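PDB 2QLK: fiber from Human adenovirus 35, which attaches the virus to host cells as a trimeric capsid fibre, its head domain, the part described here, carrying binding sites for the receptor CD46. Local coordinates for residues T79-L84 and Q180-L185; R85-S90 and E97-K102; G145-M150 and F158-S163; T151-S156 and S190-I195. One frame throughout, in Å; residues are numbered along the deposited sequence.

Interaction 1. Residues T79-L84 and Q180-L185; sequences TANIQL and QFEWNL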
loop_
_atom_site.group_PDB
_atom_site.type_symbol
_atom_site.label_atom_id
_atom_site.label_comp_id
_atom_site.label_asym_id
_atom_site.label_seq_id
_atom_site.Cartn_x
_atom_site.Cartn_y
_atom_site.Cartn_z
ATOM N N THR A 79 2.211 25.907 -2.102
ATOM C CA THR A 79 2.421 25.002 -3.216
ATOM C C THR A 79 3.897 24.637 -3.359
ATOM O O THR A 79 4.779 25.446 -3.102
ATOM C CB THR A 79 1.935 25.644 -4.523
ATOM O OG1 THR A 79 1.916 24.657 -5.559
ATOM C CG2 THR A 79 2.858 26.792 -4.930
ATOM N N ALA A 80 4.173 23.402 -3.762
ATOM C CA ALA A 80 5.568 22.990 -3.929
ATOM C C ALA A 80 5.632 21.710 -4.738
ATOM O O ALA A 80 4.676 20.939 -4.784
ATOM C CB ALA A 80 6.218 22.786 -2.577
ATOM N N ASN A 81 6.764 21.484 -5.372
ATOM C CA ASN A 81 6.938 20.303 -6.186
ATOM C C ASN A 81 8.388 19.874 -6.064
ATOM O O ASN A 81 9.311 20.695 -6.112
ATOM C CB ASN A 81 6.611 20.606 -7.643
ATOM C CG ASN A 81 6.780 19.399 -8.532
ATOM O OD1 ASN A 81 5.925 18.509 -8.565
ATOM N ND2 ASN A 81 7.898 19.347 -9.249
ATOM N N ILE A 82 8.580 18.582 -5.872
ATOM C CA ILE A 82 9.891 18.011 -5.737
ATOM C C ILE A 82 9.901 16.840 -6.688
ATOM O O ILE A 82 8.952 16.047 -6.722
ATOM C CB ILE A 82 10.113 17.530 -4.327
ATOM C CG1 ILE A 82 10.116 18.749 -3.388
ATOM C CG2 ILE A 82 11.381 16.661 -4.268
ATOM C CD1 ILE A 82 10.207 18.411 -1.912
ATOM N N GLN A 83 10.955 16.748 -7.484
ATOM C CA GLN A 83 11.088 15.669 -8.445
ATOM C C GLN A 83 12.453 15.025 -8.316
ATOM O O GLN A 83 13.461 15.701 -8.158
ATOM C CB GLN A 83 10.917 16.204 -9.864
ATOM C CG GLN A 83 10.887 15.099 -10.913
ATOM C CD GLN A 83 10.810 15.636 -12.331
ATOM O OE1 GLN A 83 11.821 16.052 -12.903
ATOM N NE2 GLN A 83 9.599 15.638 -12.904
ATOM N N LEU A 84 12.490 13.705 -8.383
ATOM C CA LEU A 84 13.755 12.996 -8.274
ATOM C C LEU A 84 13.736 11.951 -9.370
ATOM O O LEU A 84 12.870 11.070 -9.384
ATOM C CB LEU A 84 13.877 12.336 -6.894
ATOM C CG LEU A 84 14.809 12.829 -5.772
ATOM C CD1 LEU A 84 15.509 14.166 -6.112
ATOM C CD2 LEU A 84 14.016 12.929 -4.488
ATOM N N GLN A 180 11.077 7.764 -11.757
ATOM C CA GLN A 180 10.966 9.165 -11.391
ATOM C C GLN A 180 9.954 9.334 -10.261
ATOM O O GLN A 180 8.826 8.854 -10.368
ATOM C CB GLN A 180 10.501 10.005 -12.574
ATOM C CG GLN A 180 10.491 11.492 -12.261
ATOM C CD GLN A 180 10.004 12.347 -13.429
ATOM O OE1 GLN A 180 8.800 12.523 -13.637
ATOM N NE2 GLN A 180 10.943 12.879 -14.193
ATOM N N PHE A 181 10.351 10.032 -9.197
ATOM C CA PHE A 181 9.458 10.249 -8.055
ATOM C C PHE A 181 9.087 11.705 -8.062
ATOM O O PHE A 181 9.939 12.562 -8.301
ATOM C CB PHE A 181 10.184 9.966 -6.722
ATOM C CG PHE A 181 10.574 8.525 -6.514
ATOM C CD1 PHE A 181 9.634 7.584 -6.058
ATOM C CD2 PHE A 181 11.861 8.098 -6.803
ATOM C CE1 PHE A 181 9.988 6.227 -5.903
ATOM C CE2 PHE A 181 12.226 6.745 -6.652
ATOM C CZ PHE A 181 11.290 5.806 -6.206
ATOM N N GLU A 182 7.822 12.005 -7.808
ATOM C CA GLU A 182 7.431 13.388 -7.716
ATOM C C GLU A 182 6.420 13.610 -6.589
ATOM O O GLU A 182 5.418 12.905 -6.508
ATOM C CB GLU A 182 6.875 13.874 -9.051
ATOM C CG GLU A 182 6.591 15.357 -9.047
ATOM C CD GLU A 182 6.385 15.915 -10.444
ATOM O OE1 GLU A 182 7.385 16.022 -11.191
ATOM O OE2 GLU A 182 5.220 16.235 -10.788
ATOM N N TRP A 183 6.721 14.551 -5.693
ATOM C CA TRP A 183 5.826 14.901 -4.583
ATOM C C TRP A 183 5.291 16.301 -4.859
ATOM O O TRP A 183 6.038 17.194 -5.248
ATOM C CB TRP A 183 6.561 14.957 -3.252
ATOM C CG TRP A 183 7.046 13.637 -2.751
ATOM C CD1 TRP A 183 6.432 12.834 -1.846
ATOM C CD2 TRP A 183 8.273 12.993 -3.102
ATOM N NE1 TRP A 183 7.207 11.713 -1.592
ATOM C CE2 TRP A 183 8.345 11.788 -2.349
ATOM C CE3 TRP A 183 9.327 13.316 -3.981
ATOM C CZ2 TRP A 183 9.432 10.904 -2.445
ATOM C CZ3 TRP A 183 10.408 12.439 -4.071
ATOM C CH2 TRP A 183 10.451 11.245 -3.306
ATOM N N ASN A 184 4.007 16.496 -4.616
ATOM C CA ASN A 184 3.389 17.771 -4.865
ATOM C C ASN A 184 2.545 18.209 -3.672
ATOM O O ASN A 184 1.675 17.476 -3.185
ATOM C CB ASN A 184 2.510 17.678 -6.103
ATOM C CG ASN A 184 1.858 19.002 -6.448
ATOM O OD1 ASN A 184 2.502 19.906 -7.003
ATOM N ND2 ASN A 184 0.581 19.136 -6.109
ATOM N N LEU A 185 2.816 19.412 -3.205
ATOM C CA LEU A 185 2.058 19.987 -2.109
ATOM C C LEU A 185 1.118 21.040 -2.723
ATOM O O LEU A 185 1.559 21.945 -3.426
ATOM C CB LEU A 185 2.978 20.681 -1.105
ATOM C CG LEU A 185 2.135 21.577 -0.163
ATOM C CD1 LEU A 185 1.311 20.716 0.835
ATOM C CD2 LEU A 185 3.037 22.542 0.568
#
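Two neighbouring strands of the four-stranded antiparallel sheet in the fibre knob, a beta-sandwich domain, meet where 79-84 runs antiparallel to 180-185. Ala80 with Leu185, Ile82 with Trp183 and Leu84 with Phe181 form hydrogen-bonded pairs, each joined by two backbone bonds, while Asn81 with Asn184 and Gln83 with Glu182 are the non-hydrogen-bonded pairs between them. The shortest of the six bonds runs from Phe181 N to Leu84 O, 2.7 Å.

The sheet has two unlike faces. On the one carrying Ile82, Leu84, Phe181, Trp183 and Leu185 the side chains are buried, and Leu64 of strand 57-66 packs against Ile82, Leu84 and Trp183 from the second sheet. Here the six-membered ring of Trp183 spans two residues of its partner strand: its CE3 lies 3.9 Å from Ile82 CG2, and CZ3 lies 3.7 Å from Leu84 CD2.

On the other face polar chains reach across the strands. Gln180 and Gln83 lay their amides flat on one another, planes 18° apart, with Gln180 NE2 3.3 Å from Gln83 CD. Glu182, its CG anti to the backbone N (chi1 -174°), takes up a place beside the same amide. Gln83 NE2 donates to Glu182 OE1 at 2.8 Å, arriving almost in line with the C-O bond but 28° out of its own amide plane.

Interaction 2. Residues R85-S90 and E97-K102; sequences RLYFDS and EESDLK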
loop_
_atom_site.group_PDB
_atom_site.type_symbol
_atom_site.label_atom_id
_atom_site.label_comp_id
_atom_site.label_asym_id
_atom_site.label_seq_id
_atom_site.Cartn_x
_atom_site.Cartn_y
_atom_site.Cartn_z
ATOM N N ARG A 85 14.683 12.047 -10.291
ATOM C CA ARG A 85 14.765 11.099 -11.398
ATOM C C ARG A 85 15.919 10.115 -11.258
ATOM O O ARG A 85 17.068 10.508 -11.010
ATOM C CB ARG A 85 14.938 11.842 -12.709
ATOM C CG ARG A 85 13.882 12.890 -13.007
ATOM C CD ARG A 85 14.427 13.858 -14.055
ATOM N NE ARG A 85 15.699 14.430 -13.605
ATOM C CZ ARG A 85 16.659 14.887 -14.407
ATOM N NH1 ARG A 85 16.512 14.850 -15.730
ATOM N NH2 ARG A 85 17.780 15.370 -13.881
ATOM N N LEU A 86 15.616 8.832 -11.421
ATOM C CA LEU A 86 16.626 7.803 -11.365
ATOM C C LEU A 86 16.721 7.182 -12.754
ATOM O O LEU A 86 15.715 6.759 -13.312
ATOM C CB LEU A 86 16.261 6.718 -10.360
ATOM C CG LEU A 86 15.918 7.063 -8.909
ATOM C CD1 LEU A 86 16.377 5.917 -8.001
ATOM C CD2 LEU A 86 16.561 8.334 -8.505
ATOM N N TYR A 87 17.925 7.145 -13.323
ATOM C CA TYR A 87 18.096 6.532 -14.638
ATOM C C TYR A 87 19.061 5.364 -14.453
ATOM O O TYR A 87 20.081 5.493 -13.766
ATOM C CB TYR A 87 18.646 7.541 -15.644
ATOM C CG TYR A 87 17.747 8.735 -15.905
ATOM C CD1 TYR A 87 16.509 8.582 -16.520
ATOM C CD2 TYR A 87 18.143 10.024 -15.545
ATOM C CE1 TYR A 87 15.683 9.694 -16.777
ATOM C CE2 TYR A 87 17.333 11.143 -15.801
ATOM C CZ TYR A 87 16.107 10.968 -16.417
ATOM O OH TYR A 87 15.317 12.069 -16.694
ATOM N N PHE A 88 18.731 4.227 -15.058
ATOM C CA PHE A 88 19.546 3.021 -14.931
ATOM C C PHE A 88 20.020 2.483 -16.274
ATOM O O PHE A 88 19.369 2.681 -17.298
ATOM C CB PHE A 88 18.739 1.915 -14.264
ATOM C CG PHE A 88 18.246 2.262 -12.899
ATOM C CD1 PHE A 88 17.027 2.929 -12.739
ATOM C CD2 PHE A 88 19.001 1.931 -11.767
ATOM C CE1 PHE A 88 16.560 3.265 -11.463
ATOM C CE2 PHE A 88 18.554 2.255 -10.502
ATOM C CZ PHE A 88 17.325 2.926 -10.347
ATOM N N ASP A 89 21.150 1.782 -16.254
ATOM C CA ASP A 89 21.677 1.192 -17.469
ATOM C C ASP A 89 21.144 -0.237 -17.578
ATOM O O ASP A 89 20.403 -0.700 -16.706
ATOM C CB ASP A 89 23.216 1.209 -17.478
ATOM C CG ASP A 89 23.826 0.412 -16.345
ATOM O OD1 ASP A 89 23.501 -0.783 -16.202
ATOM O OD2 ASP A 89 24.647 0.982 -15.601
ATOM N N SER A 90 21.527 -0.914 -18.660
ATOM C CA SER A 90 21.097 -2.274 -18.964
ATOM C C SER A 90 21.362 -3.268 -17.843
ATOM O O SER A 90 20.594 -4.208 -17.644
ATOM C CB SER A 90 21.783 -2.744 -20.253
ATOM O OG SER A 90 21.362 -4.045 -20.622
ATOM N N GLU A 97 25.375 10.471 -12.848
ATOM C CA GLU A 97 25.594 11.773 -13.453
ATOM C C GLU A 97 24.310 12.368 -14.015
ATOM O O GLU A 97 24.107 13.570 -13.940
ATOM C CB GLU A 97 26.632 11.672 -14.569
ATOM C CG GLU A 97 28.044 11.364 -14.097
ATOM C CD GLU A 97 28.933 10.897 -15.237
ATOM O OE1 GLU A 97 28.609 11.214 -16.407
ATOM O OE2 GLU A 97 29.956 10.223 -14.961
ATOM N N GLU A 98 23.444 11.530 -14.577
ATOM C CA GLU A 98 22.188 11.990 -15.182
ATOM C C GLU A 98 21.014 11.995 -14.212
ATOM O O GLU A 98 20.034 12.704 -14.410
ATOM C CB GLU A 98 21.838 11.101 -16.381
ATOM C CG GLU A 98 22.871 11.141 -17.498
ATOM C CD GLU A 98 22.864 9.893 -18.364
ATOM O OE1 GLU A 98 21.802 9.558 -18.937
ATOM O OE2 GLU A 98 23.932 9.249 -18.472
ATOM N N SER A 99 21.117 11.187 -13.166
ATOM C CA SER A 99 20.064 11.084 -12.150
ATOM C C SER A 99 20.196 12.137 -11.048
ATOM O O SER A 99 21.280 12.669 -10.821
ATOM C CB SER A 99 20.118 9.702 -11.505
ATOM O OG SER A 99 20.005 8.668 -12.473
ATOM N N ASP A 100 19.082 12.424 -10.372
ATOM C CA ASP A 100 19.066 13.351 -9.253
ATOM C C ASP A 100 19.621 12.642 -8.007
ATOM O O ASP A 100 20.068 13.308 -7.077
ATOM C CB ASP A 100 17.648 13.862 -8.994
ATOM C CG ASP A 100 17.121 14.684 -10.149
ATOM O OD1 ASP A 100 17.880 15.536 -10.667
ATOM O OD2 ASP A 100 15.952 14.489 -10.542
ATOM N N LEU A 101 19.572 11.301 -7.984
ATOM C CA LEU A 101 20.154 10.517 -6.878
ATOM C C LEU A 101 21.640 10.339 -7.289
ATOM O O LEU A 101 21.920 9.749 -8.327
ATOM C CB LEU A 101 19.494 9.134 -6.766
ATOM C CG LEU A 101 20.136 8.158 -5.765
ATOM C CD1 LEU A 101 20.169 8.798 -4.385
ATOM C CD2 LEU A 101 19.325 6.844 -5.705
ATOM N N LYS A 102 22.569 10.824 -6.469
ATOM C CA LYS A 102 24.001 10.800 -6.812
ATOM C C LYS A 102 24.893 9.701 -6.242
ATOM O O LYS A 102 26.114 9.687 -6.487
ATOM C CB LYS A 102 24.614 12.140 -6.438
ATOM C CG LYS A 102 23.918 13.335 -7.075
ATOM C CD LYS A 102 23.915 13.243 -8.584
ATOM C CE LYS A 102 23.359 14.515 -9.218
ATOM N NZ LYS A 102 23.447 14.441 -10.720
#
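Strand residues Arg85 and Leu86 come alongside Ser99 and Asp100 of an irregular loop, where one main-chain bond, Asp100 N to Arg85 O at 2.9 Å, joins the two backbones. Asp100 answers with its side chain: OD2 accepts from Arg85 N at 2.8 Å, and from Arg85 NE on the same face of the carboxylate plane. The second bond belongs to a side-on salt bridge, in which NE meets OD2 at 3.1 Å and NH2 meets OD1 at 3.2 Å. Both oxygens lie in the guanidinium plane, although the nitrogens stand above the carboxylate, since the two groups are turned 39° apart. A bend at chi3 (-55°) brings the guanidinium round to this position.

Ser99 OG takes the N-H of Tyr87 at 2.7 Å and is also bonded to Leu95 O. Glu98 O lies at the edge of the Tyr87 ring, near its plane, 3.4 Å from CE2. The apolar share of the contact comes from Leu86 CD2, which presses on Leu101 CB at 3.5 Å. Serine and aspartate side chains thus bind main-chain N-H groups where the loop after strand 79-88 folds back on that strand, which is outermost in the four-stranded sheet of the knob within this chain.

Interaction 3. Residues G145-M150 and F158-S163; sequences GICYYM and FPLNIS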
loop_
_atom_site.group_PDB
_atom_site.type_symbol
_atom_site.label_atom_id
_atom_site.label_comp_id
_atom_site.label_asym_id
_atom_site.label_seq_id
_atom_site.Cartn_x
_atom_site.Cartn_y
_atom_site.Cartn_z
ATOM N N GLY A 145 -0.364 8.132 -5.618
ATOM C CA GLY A 145 -0.763 7.880 -4.267
ATOM C C GLY A 145 -0.655 9.148 -3.469
ATOM O O GLY A 145 -0.400 10.240 -4.013
ATOM N N ILE A 146 -0.852 8.999 -2.173
ATOM C CA ILE A 146 -0.813 10.109 -1.241
ATOM C C ILE A 146 0.106 9.744 -0.090
ATOM O O ILE A 146 0.051 8.621 0.378
ATOM C CB ILE A 146 -2.228 10.322 -0.605
ATOM C CG1 ILE A 146 -3.229 10.782 -1.671
ATOM C CG2 ILE A 146 -2.131 11.286 0.589
ATOM C CD1 ILE A 146 -2.868 12.087 -2.316
ATOM N N CYS A 147 0.956 10.667 0.346
ATOM C CA CYS A 147 1.746 10.442 1.532
ATOM C C CYS A 147 1.613 11.777 2.265
ATOM O O CYS A 147 0.928 12.691 1.779
ATOM C CB CYS A 147 3.210 10.062 1.257
ATOM S SG CYS A 147 4.153 11.215 0.335
ATOM N N TYR A 148 2.263 11.901 3.409
ATOM C CA TYR A 148 2.076 13.090 4.216
ATOM C C TYR A 148 3.269 13.811 4.772
ATOM O O TYR A 148 4.354 13.260 4.931
ATOM C CB TYR A 148 1.155 12.754 5.407
ATOM C CG TYR A 148 -0.130 12.072 5.029
ATOM C CD1 TYR A 148 -0.140 10.718 4.646
ATOM C CD2 TYR A 148 -1.326 12.796 4.952
ATOM C CE1 TYR A 148 -1.294 10.120 4.184
ATOM C CE2 TYR A 148 -2.485 12.211 4.487
ATOM C CZ TYR A 148 -2.467 10.879 4.102
ATOM O OH TYR A 148 -3.608 10.292 3.620
ATOM N N TYR A 149 3.032 15.075 5.095
ATOM C CA TYR A 149 4.030 15.915 5.729
ATOM C C TYR A 149 3.421 16.302 7.083
ATOM O O TYR A 149 2.277 16.757 7.155
ATOM C CB TYR A 149 4.281 17.200 4.940
ATOM C CG TYR A 149 5.221 18.121 5.676
ATOM C CD1 TYR A 149 6.537 17.742 5.900
ATOM C CD2 TYR A 149 4.784 19.339 6.204
ATOM C CE1 TYR A 149 7.408 18.533 6.634
ATOM C CE2 TYR A 149 5.663 20.166 6.950
ATOM C CZ TYR A 149 6.975 19.743 7.153
ATOM O OH TYR A 149 7.886 20.522 7.845
ATOM N N MET A 150 4.201 16.116 8.137
ATOM C CA MET A 150 3.819 16.446 9.507
ATOM C C MET A 150 4.478 17.800 9.853
ATOM O O MET A 150 5.712 17.931 9.825
ATOM C CB MET A 150 4.325 15.329 10.431
ATOM C CG MET A 150 3.945 15.433 11.889
ATOM S SD MET A 150 4.237 13.831 12.715
ATOM C CE MET A 150 2.581 13.316 12.948
ATOM N N PHE A 158 -0.226 17.261 6.323
ATOM C CA PHE A 158 -0.604 17.835 5.049
ATOM C C PHE A 158 -0.433 16.721 4.022
ATOM O O PHE A 158 0.633 16.113 3.938
ATOM C CB PHE A 158 0.305 19.017 4.691
ATOM C CG PHE A 158 -0.107 20.321 5.323
ATOM C CD1 PHE A 158 0.011 20.518 6.693
ATOM C CD2 PHE A 158 -0.585 21.369 4.527
ATOM C CE1 PHE A 158 -0.334 21.747 7.273
ATOM C CE2 PHE A 158 -0.934 22.613 5.099
ATOM C CZ PHE A 158 -0.805 22.799 6.475
ATOM N N PRO A 159 -1.482 16.430 3.236
ATOM C CA PRO A 159 -1.300 15.370 2.250
ATOM C C PRO A 159 -0.417 15.852 1.096
ATOM O O PRO A 159 -0.420 17.037 0.724
ATOM C CB PRO A 159 -2.738 15.056 1.800
ATOM C CG PRO A 159 -3.426 16.389 1.956
ATOM C CD PRO A 159 -2.886 16.876 3.278
ATOM N N LEU A 160 0.355 14.922 0.564
ATOM C CA LEU A 160 1.257 15.186 -0.555
ATOM C C LEU A 160 0.866 14.201 -1.629
ATOM O O LEU A 160 0.699 13.004 -1.360
ATOM C CB LEU A 160 2.725 14.953 -0.161
ATOM C CG LEU A 160 3.343 15.857 0.929
ATOM C CD1 LEU A 160 4.822 15.450 1.212
ATOM C CD2 LEU A 160 3.286 17.312 0.450
ATOM N N ASN A 161 0.662 14.707 -2.838
ATOM C CA ASN A 161 0.314 13.821 -3.929
ATOM C C ASN A 161 1.640 13.274 -4.357
ATOM O O ASN A 161 2.608 14.024 -4.456
ATOM C CB ASN A 161 -0.305 14.601 -5.077
ATOM C CG ASN A 161 -1.520 15.382 -4.645
ATOM O OD1 ASN A 161 -2.562 14.806 -4.328
ATOM N ND2 ASN A 161 -1.393 16.704 -4.609
ATOM N N ILE A 162 1.716 11.969 -4.575
ATOM C CA ILE A 162 2.963 11.400 -5.038
ATOM C C ILE A 162 2.720 10.585 -6.285
ATOM O O ILE A 162 1.743 9.855 -6.383
ATOM C CB ILE A 162 3.676 10.507 -3.976
ATOM C CG1 ILE A 162 4.878 9.826 -4.650
ATOM C CG2 ILE A 162 2.710 9.438 -3.395
ATOM C CD1 ILE A 162 5.909 9.375 -3.695
ATOM N N SER A 163 3.617 10.738 -7.247
ATOM C CA SER A 163 3.545 10.030 -8.500
ATOM C C SER A 163 4.871 9.376 -8.805
ATOM O O SER A 163 5.941 9.960 -8.603
ATOM C CB SER A 163 3.215 10.983 -9.646
ATOM O OG SER A 163 1.848 11.347 -9.629
#
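The ring of Tyr148 meets Pro159 obliquely, with CD2 3.7 Å from Pro159 CA and CE2 3.9 Å from Pro159 CB, while the Phe158 ring has Tyr149 O at its edge, near its plane. Both aromatic contacts belong to a beta hairpin of the fibre knob, formed by strands 142-150 and 157-166; in this antiparallel pairing the axes of segments 145-150 and 158-163 run 141° apart. Gly145 with Ile162, Cys147 with Leu160 and Tyr149 with Phe158 are hydrogen-bonded pairs, and six backbone bonds hold the strands together.

Tyr148, Pro159, Ile146 and Asn161 share one face. Ile146 lies side by side with Pro159, CG2 to CB 4.0 Å, and its CD1 approaches Asn161 OD1. This face takes part in the trimer: Tyr148 packs on His144 of the second subunit, and Ile146 on Tyr148 of the third.

The face bearing Cys147, Tyr149, Leu160 and Ile162 is turned to the interior, where Trp183 of the adjoining strand covers Cys147 and Ile162. Cys147 SG, placed between the backbone N and the carbonyl carbon (chi1 59°), meets Leu160 CB at 4.0 Å. Leu160 CD1 extends to Tyr149 CB at 4.2 Å. Opposite Gly145, where no side chain intervenes, the CG2 branch of Ile162 settles directly over the peptide, 3.3 Å from Gly145 O and 3.4 Å from Gly145 C.

Interaction 4. Residues T151-S156 and S190-I195; sequences TSYDRS and SPESNI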
loop_
_atom_site.group_PDB
_atom_site.type_symbol
_atom_site.label_atom_id
_atom_site.label_comp_id
_atom_site.label_asym_id
_atom_site.label_seq_id
_atom_site.Cartn_x
_atom_site.Cartn_y
_atom_site.Cartn_z
ATOM N N THR A 151 3.670 18.813 10.150
ATOM C CA THR A 151 4.223 20.143 10.463
ATOM C C THR A 151 5.007 20.108 11.757
ATOM O O THR A 151 4.709 19.331 12.663
ATOM C CB THR A 151 3.137 21.214 10.598
ATOM O OG1 THR A 151 2.508 21.103 11.879
ATOM C CG2 THR A 151 2.099 21.030 9.513
ATOM N N SER A 152 6.009 20.970 11.820
ATOM C CA SER A 152 6.907 21.070 12.947
ATOM C C SER A 152 6.291 21.710 14.184
ATOM O O SER A 152 6.809 21.538 15.277
ATOM C CB SER A 152 8.130 21.883 12.539
ATOM O OG SER A 152 7.737 23.218 12.267
ATOM N N TYR A 153 5.201 22.451 14.033
ATOM C CA TYR A 153 4.617 23.101 15.205
ATOM C C TYR A 153 3.466 22.361 15.884
ATOM O O TYR A 153 3.605 21.912 17.020
ATOM C CB TYR A 153 4.198 24.542 14.866
ATOM C CG TYR A 153 3.472 24.725 13.549
ATOM C CD1 TYR A 153 2.199 24.202 13.351
ATOM C CD2 TYR A 153 4.051 25.449 12.508
ATOM C CE1 TYR A 153 1.518 24.395 12.155
ATOM C CE2 TYR A 153 3.375 25.649 11.305
ATOM C CZ TYR A 153 2.107 25.118 11.139
ATOM O OH TYR A 153 1.413 25.319 9.967
ATOM N N ASP A 154 2.339 22.231 15.194
ATOM C CA ASP A 154 1.182 21.556 15.763
ATOM C C ASP A 154 1.098 20.117 15.299
ATOM O O ASP A 154 0.107 19.440 15.561
ATOM C CB ASP A 154 -0.115 22.285 15.391
ATOM C CG ASP A 154 -0.303 22.427 13.890
ATOM O OD1 ASP A 154 0.044 21.491 13.137
ATOM O OD2 ASP A 154 -0.813 23.475 13.457
ATOM N N ARG A 155 2.133 19.664 14.593
ATOM C CA ARG A 155 2.212 18.294 14.096
ATOM C C ARG A 155 1.026 17.866 13.260
ATOM O O ARG A 155 0.644 16.700 13.277
ATOM C CB ARG A 155 2.374 17.292 15.249
ATOM C CG ARG A 155 3.693 17.355 16.010
ATOM C CD ARG A 155 4.922 17.169 15.125
ATOM N NE ARG A 155 6.128 17.015 15.944
ATOM C CZ ARG A 155 7.375 16.983 15.476
ATOM N NH1 ARG A 155 7.611 17.099 14.173
ATOM N NH2 ARG A 155 8.392 16.830 16.319
ATOM N N SER A 156 0.426 18.792 12.529
ATOM C CA SER A 156 -0.687 18.412 11.691
ATOM C C SER A 156 -0.152 17.816 10.385
ATOM O O SER A 156 0.999 18.034 10.002
ATOM C CB SER A 156 -1.595 19.612 11.422
ATOM O OG SER A 156 -0.894 20.678 10.826
ATOM N N SER A 190 0.067 27.632 4.042
ATOM C CA SER A 190 1.424 27.109 4.038
ATOM C C SER A 190 1.625 26.243 5.278
ATOM O O SER A 190 1.279 26.638 6.397
ATOM C CB SER A 190 2.444 28.254 4.016
ATOM O OG SER A 190 2.327 29.062 5.167
ATOM N N PRO A 191 2.176 25.032 5.098
ATOM C CA PRO A 191 2.363 24.203 6.293
ATOM C C PRO A 191 3.345 24.766 7.322
ATOM O O PRO A 191 3.191 24.519 8.514
ATOM C CB PRO A 191 2.786 22.841 5.720
ATOM C CG PRO A 191 3.275 23.135 4.360
ATOM C CD PRO A 191 2.408 24.262 3.867
ATOM N N GLU A 192 4.347 25.524 6.878
ATOM C CA GLU A 192 5.306 26.094 7.820
ATOM C C GLU A 192 5.509 27.595 7.614
ATOM O O GLU A 192 5.342 28.107 6.517
ATOM C CB GLU A 192 6.661 25.399 7.700
ATOM C CG GLU A 192 6.618 23.897 7.899
ATOM C CD GLU A 192 6.859 23.472 9.345
ATOM O OE1 GLU A 192 7.050 24.353 10.220
ATOM O OE2 GLU A 192 6.862 22.247 9.594
ATOM N N SER A 193 5.884 28.285 8.686
ATOM C CA SER A 193 6.144 29.717 8.633
ATOM C C SER A 193 7.645 29.946 8.483
ATOM O O SER A 193 8.081 31.019 8.070
ATOM C CB SER A 193 5.643 30.389 9.909
ATOM O OG SER A 193 6.212 29.771 11.049
ATOM N N ASN A 194 8.441 28.939 8.825
ATOM C CA ASN A 194 9.885 29.064 8.702
ATOM C C ASN A 194 10.582 27.720 8.543
ATOM O O ASN A 194 9.954 26.662 8.620
ATOM C CB ASN A 194 10.466 29.802 9.908
ATOM C CG ASN A 194 11.844 30.380 9.623
ATOM O OD1 ASN A 194 12.530 30.865 10.524
ATOM N ND2 ASN A 194 12.251 30.342 8.357
ATOM N N ILE A 195 11.891 27.779 8.322
ATOM C CA ILE A 195 12.703 26.590 8.138
ATOM C C ILE A 195 12.311 25.486 9.104
ATOM O O ILE A 195 12.145 25.723 10.309
ATOM C CB ILE A 195 14.196 26.901 8.332
ATOM C CG1 ILE A 195 14.591 28.101 7.475
ATOM C CG2 ILE A 195 15.023 25.701 7.945
ATOM C CD1 ILE A 195 14.269 27.938 5.991
#
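The Glu192 carboxylate takes up hydrogen bonding from Ser152 where two irregular loops, 151-156 and 190-195, meet. Ser152 N donates to Glu192 OE2 at 2.7 Å, on the syn side and 26° out of the carboxylate plane. Ser152 OG is modelled only 2.4 Å from OE1 of the same group, a length too short to be taken literally, although the serine evidently faces the carboxylate with both its N-H and its hydroxyl. A bend at chi2 (-92°) turns the glutamate towards the 151-156 loop. OE2 has a second partner in Tyr149 OH, so this buried carboxylate is held from the strand as well as from the loop.

A further polar approach joins Tyr153 to the main chain of Pro191. Pro191 O lies beside the phenol end of Tyr153, close to CZ and CE2 as well as OH, and so tightly modelled that the detail is doubtful.

Van der Waals contacts are fewer. Thr151 CG2 lies 3.8 Å from Pro191 O, and Thr151 CB sits over one face of the Tyr153 ring, offset toward its rim. Phe158 of strand 157-166 packs against both Thr151 and Pro191, so the two loops share a contact with the hairpin.

Bonds within 151-156 fix its shape. Asp154 OD1 accepts from Thr151 OG1 at 2.8 Å, from Ser156 OG at 2.6 Å and from Ser156 N at 2.8 Å. Thr151 N closes the loop on Ser156 O, also at 2.8 Å. The bond from Ser156 N defines an Asx turn, here part of the loop connecting the strands of the 142-150 and 157-166 hairpin in the fibre knob.

Overall arrangement
Interactions 1 and 3 are successive parts of one four-stranded sheet, ordered 79-88, 177-186, 157-166, 142-150, and their centres lie about 10 Å apart. Strands 157-166 and 177-186 join them through Asn184 N to Asn161 O (2.8 Å) and Glu182 N to Ser163 O (2.9 Å). Interaction 2 continues the edge strand of interaction 1, with Gln180 NE2 3.2 Å from Arg85 CG. Interaction 4 adjoins the turn end of the hairpin in interaction 3, linked by Tyr149 OH to Glu192 OE2 at 2.7 Å. Interactions 2 and 4 lie on opposite sides of the chain's centre, their own centres about 32 Å apart. Subunit contacts accompany interactions 3 and 4.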